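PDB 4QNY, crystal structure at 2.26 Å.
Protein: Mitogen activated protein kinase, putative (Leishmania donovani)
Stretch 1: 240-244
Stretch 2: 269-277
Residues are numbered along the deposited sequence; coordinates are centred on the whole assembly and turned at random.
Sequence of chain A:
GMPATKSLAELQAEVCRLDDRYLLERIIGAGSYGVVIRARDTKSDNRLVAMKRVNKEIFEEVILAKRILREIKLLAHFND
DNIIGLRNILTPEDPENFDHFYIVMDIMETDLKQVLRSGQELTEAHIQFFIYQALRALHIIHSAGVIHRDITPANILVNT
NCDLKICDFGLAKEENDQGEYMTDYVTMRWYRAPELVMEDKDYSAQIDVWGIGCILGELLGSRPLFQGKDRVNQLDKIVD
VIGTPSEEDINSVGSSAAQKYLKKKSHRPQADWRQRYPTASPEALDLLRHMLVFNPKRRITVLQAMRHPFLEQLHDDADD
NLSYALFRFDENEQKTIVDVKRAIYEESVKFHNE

Stretch 1 240-244: DVIGT
Stretch 2 269-277: PQADWRQRY

The most unusual feature of this contact is Gly243, the first residue to leave helical phi/psi after the helix, with a positive phi (phi/psi 97/158), which lets Pro269 and Gln270 approach its bare backbone. Gly243 CA lies 4.1 Å from Gln270 CA and 3.5 Å from Pro269 O. A CB at this position would point toward the second stretch, 2.7 Å from Gln270 N and 2.9 Å from Pro269 C, and would also be jammed against the carbonyl O of Ile242. Glycine is thus called for both by the backbone angles and by the closeness of the second stretch.

The first stretch comprises the last turn of the helix, Asp240 to Ile242, followed by Gly243 and the extended Thr244 (-63/121). Residues 269-272 of the second stretch are also extended, with phi between -62 and -83 and psi between 106 and 159, before a short helix from Trp273 to Arg276. Carbonyl groups at the end of the first helix provide the polar link. Ala271 N donates to Val241 O (3.2 Å, N-H...O angle 152°), the single direct hydrogen bond between the stretches, and a CA-H...O contact joins Gln270 CA to Ile242 O at 3.5 Å. A water extends this pattern, donating to Asp240 O at 2.8 Å and to Pro269 O at 2.9 Å. The small side chain of Ala271 points toward the helix end, Ala271 CB only 3.1 Å from Val241 O, while the CA atoms of Val241 and Ala271 are 5.7 Å apart. Gln270 is modelled only to CB.

Val241 is the buried centre, with 81 Å² covered out of 304 Å² summed over both sides. Its chi1 is t (178°). Val241 CG1 packs obliquely against the indole of Trp273, 4.0 Å from Trp273 CH2, an apolar contact suited to the branched side chain. Trp273 (chi1 m, chi2 118°) leaves its backbone sideways, but its ring end comes nearer. Arg276, with chi1 m, chi2 and chi3 t and chi4 -98°, reaches back over Val241: Val241 CG2 is 3.5 Å from Arg276 NH2, and Val241 CG1 lies over one face of the guanidinium. Ile242 (chi1 p, chi2 t) points away and contributes through its backbone.

The second helix is secured at its start by Asp272 (chi1 -156°), the N-cap. Asp272 OD1 accepts a weak capping bond from Arg274 N at 3.0 Å, and Asp272 OD2 forms a salt bridge with Arg274 NH2 at 3.2 Å. Arg276 N to Asp272 O (3.1 Å) and Tyr277 N to Trp273 O (2.8 Å) continue the helical turn that carries both Trp273 and Arg276.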

# COMPACT_ATOMS: atom_id res chain seq x y z
N ASP A 240 13.79 -17.58 8.05
CA ASP A 240 14.06 -17.79 9.47
C ASP A 240 12.78 -17.92 10.29
O ASP A 240 12.75 -18.61 11.31
CB ASP A 240 14.92 -16.65 10.03
CG ASP A 240 16.39 -16.81 9.69
OD1 ASP A 240 16.81 -17.93 9.33
OD2 ASP A 240 17.13 -15.80 9.79
N VAL A 241 11.73 -17.25 9.83
CA VAL A 241 10.46 -17.27 10.54
C VAL A 241 9.52 -18.37 10.04
O VAL A 241 9.17 -19.27 10.79
CB VAL A 241 9.73 -15.91 10.43
CG1 VAL A 241 8.39 -15.97 11.15
CG2 VAL A 241 10.60 -14.80 11.01
N ILE A 242 9.14 -18.31 8.77
CA ILE A 242 8.15 -19.25 8.24
C ILE A 242 8.72 -20.64 8.01
O ILE A 242 7.97 -21.61 7.88
CB ILE A 242 7.53 -18.73 6.92
CG1 ILE A 242 8.56 -18.75 5.80
CG2 ILE A 242 6.95 -17.34 7.11
CD1 ILE A 242 7.96 -18.53 4.43
N GLY A 243 10.04 -20.75 7.95
CA GLY A 243 10.69 -22.05 7.81
C GLY A 243 11.06 -22.42 6.39
O GLY A 243 10.50 -21.89 5.43
N THR A 244 12.01 -23.33 6.26
CA THR A 244 12.48 -23.79 4.96
C THR A 244 11.37 -24.49 4.18
O THR A 244 10.82 -25.49 4.64
CB THR A 244 13.68 -24.75 5.10
OG1 THR A 244 14.73 -24.11 5.83
CG2 THR A 244 14.19 -25.17 3.73
N PRO A 269 13.07 -24.84 10.65
CA PRO A 269 11.72 -25.40 10.83
C PRO A 269 10.66 -24.30 10.87
O PRO A 269 10.99 -23.15 11.16
CB PRO A 269 11.82 -26.12 12.18
CG PRO A 269 12.85 -25.34 12.93
CD PRO A 269 13.85 -24.88 11.90
N GLN A 270 9.41 -24.66 10.58
CA GLN A 270 8.31 -23.72 10.70
C GLN A 270 8.18 -23.27 12.15
O GLN A 270 7.87 -24.08 13.03
CB GLN A 270 7.00 -24.34 10.21
N ALA A 271 8.43 -21.99 12.40
CA ALA A 271 8.42 -21.46 13.77
C ALA A 271 7.04 -21.57 14.40
O ALA A 271 6.03 -21.68 13.71
CB ALA A 271 8.90 -20.02 13.78
N ASP A 272 7.02 -21.54 15.73
CA ASP A 272 5.79 -21.72 16.49
C ASP A 272 5.01 -20.42 16.59
O ASP A 272 5.39 -19.52 17.33
CB ASP A 272 6.12 -22.25 17.89
CG ASP A 272 4.95 -22.99 18.52
OD1 ASP A 272 3.79 -22.70 18.16
OD2 ASP A 272 5.20 -23.86 19.37
N TRP A 273 3.91 -20.33 15.83
CA TRP A 273 3.05 -19.15 15.89
C TRP A 273 2.41 -19.02 17.27
O TRP A 273 2.19 -17.91 17.75
CB TRP A 273 1.96 -19.22 14.82
CG TRP A 273 2.46 -19.03 13.42
CD1 TRP A 273 2.40 -19.94 12.40
CD2 TRP A 273 3.10 -17.87 12.88
NE1 TRP A 273 2.96 -19.41 11.26
CE2 TRP A 273 3.40 -18.14 11.53
CE3 TRP A 273 3.46 -16.62 13.41
CZ2 TRP A 273 4.03 -17.21 10.70
CZ3 TRP A 273 4.09 -15.70 12.59
CH2 TRP A 273 4.37 -16.00 11.25
N ARG A 274 2.13 -20.16 17.89
CA ARG A 274 1.52 -20.19 19.21
C ARG A 274 2.43 -19.56 20.26
O ARG A 274 1.95 -18.92 21.20
CB ARG A 274 1.18 -21.63 19.61
CG ARG A 274 0.16 -22.31 18.70
CD ARG A 274 -0.16 -23.72 19.17
NE ARG A 274 0.70 -24.73 18.55
CZ ARG A 274 1.83 -25.18 19.07
NH1 ARG A 274 2.54 -26.10 18.43
NH2 ARG A 274 2.25 -24.72 20.24
N GLN A 275 3.73 -19.74 20.09
CA GLN A 275 4.70 -19.15 21.01
C GLN A 275 4.96 -17.68 20.67
O GLN A 275 5.25 -16.88 21.55
CB GLN A 275 6.02 -19.94 20.98
CG GLN A 275 5.92 -21.32 21.59
CD GLN A 275 7.27 -22.00 21.72
OE1 GLN A 275 7.97 -22.21 20.74
NE2 GLN A 275 7.64 -22.34 22.95
N ARG A 276 4.83 -17.34 19.39
CA ARG A 276 5.00 -15.96 18.95
C ARG A 276 3.82 -15.10 19.40
O ARG A 276 3.98 -13.90 19.63
CB ARG A 276 5.16 -15.90 17.43
CG ARG A 276 6.49 -16.41 16.92
CD ARG A 276 6.63 -16.20 15.42
NE ARG A 276 8.00 -16.40 14.97
CZ ARG A 276 8.88 -15.41 14.78
NH1 ARG A 276 8.52 -14.15 14.99
NH2 ARG A 276 10.11 -15.69 14.37
N TYR A 277 2.65 -15.71 19.50
CA TYR A 277 1.45 -15.02 19.94
C TYR A 277 0.64 -15.88 20.92
O TYR A 277 -0.29 -16.57 20.51
CB TYR A 277 0.57 -14.63 18.75
CG TYR A 277 1.30 -13.84 17.68
CD1 TYR A 277 1.38 -12.46 17.75
CD2 TYR A 277 1.89 -14.48 16.60
CE1 TYR A 277 2.04 -11.73 16.77
CE2 TYR A 277 2.55 -13.77 15.62
CZ TYR A 277 2.62 -12.39 15.71
OH TYR A 277 3.28 -11.68 14.73
O HOH W 1 13.13 -21.31 11.80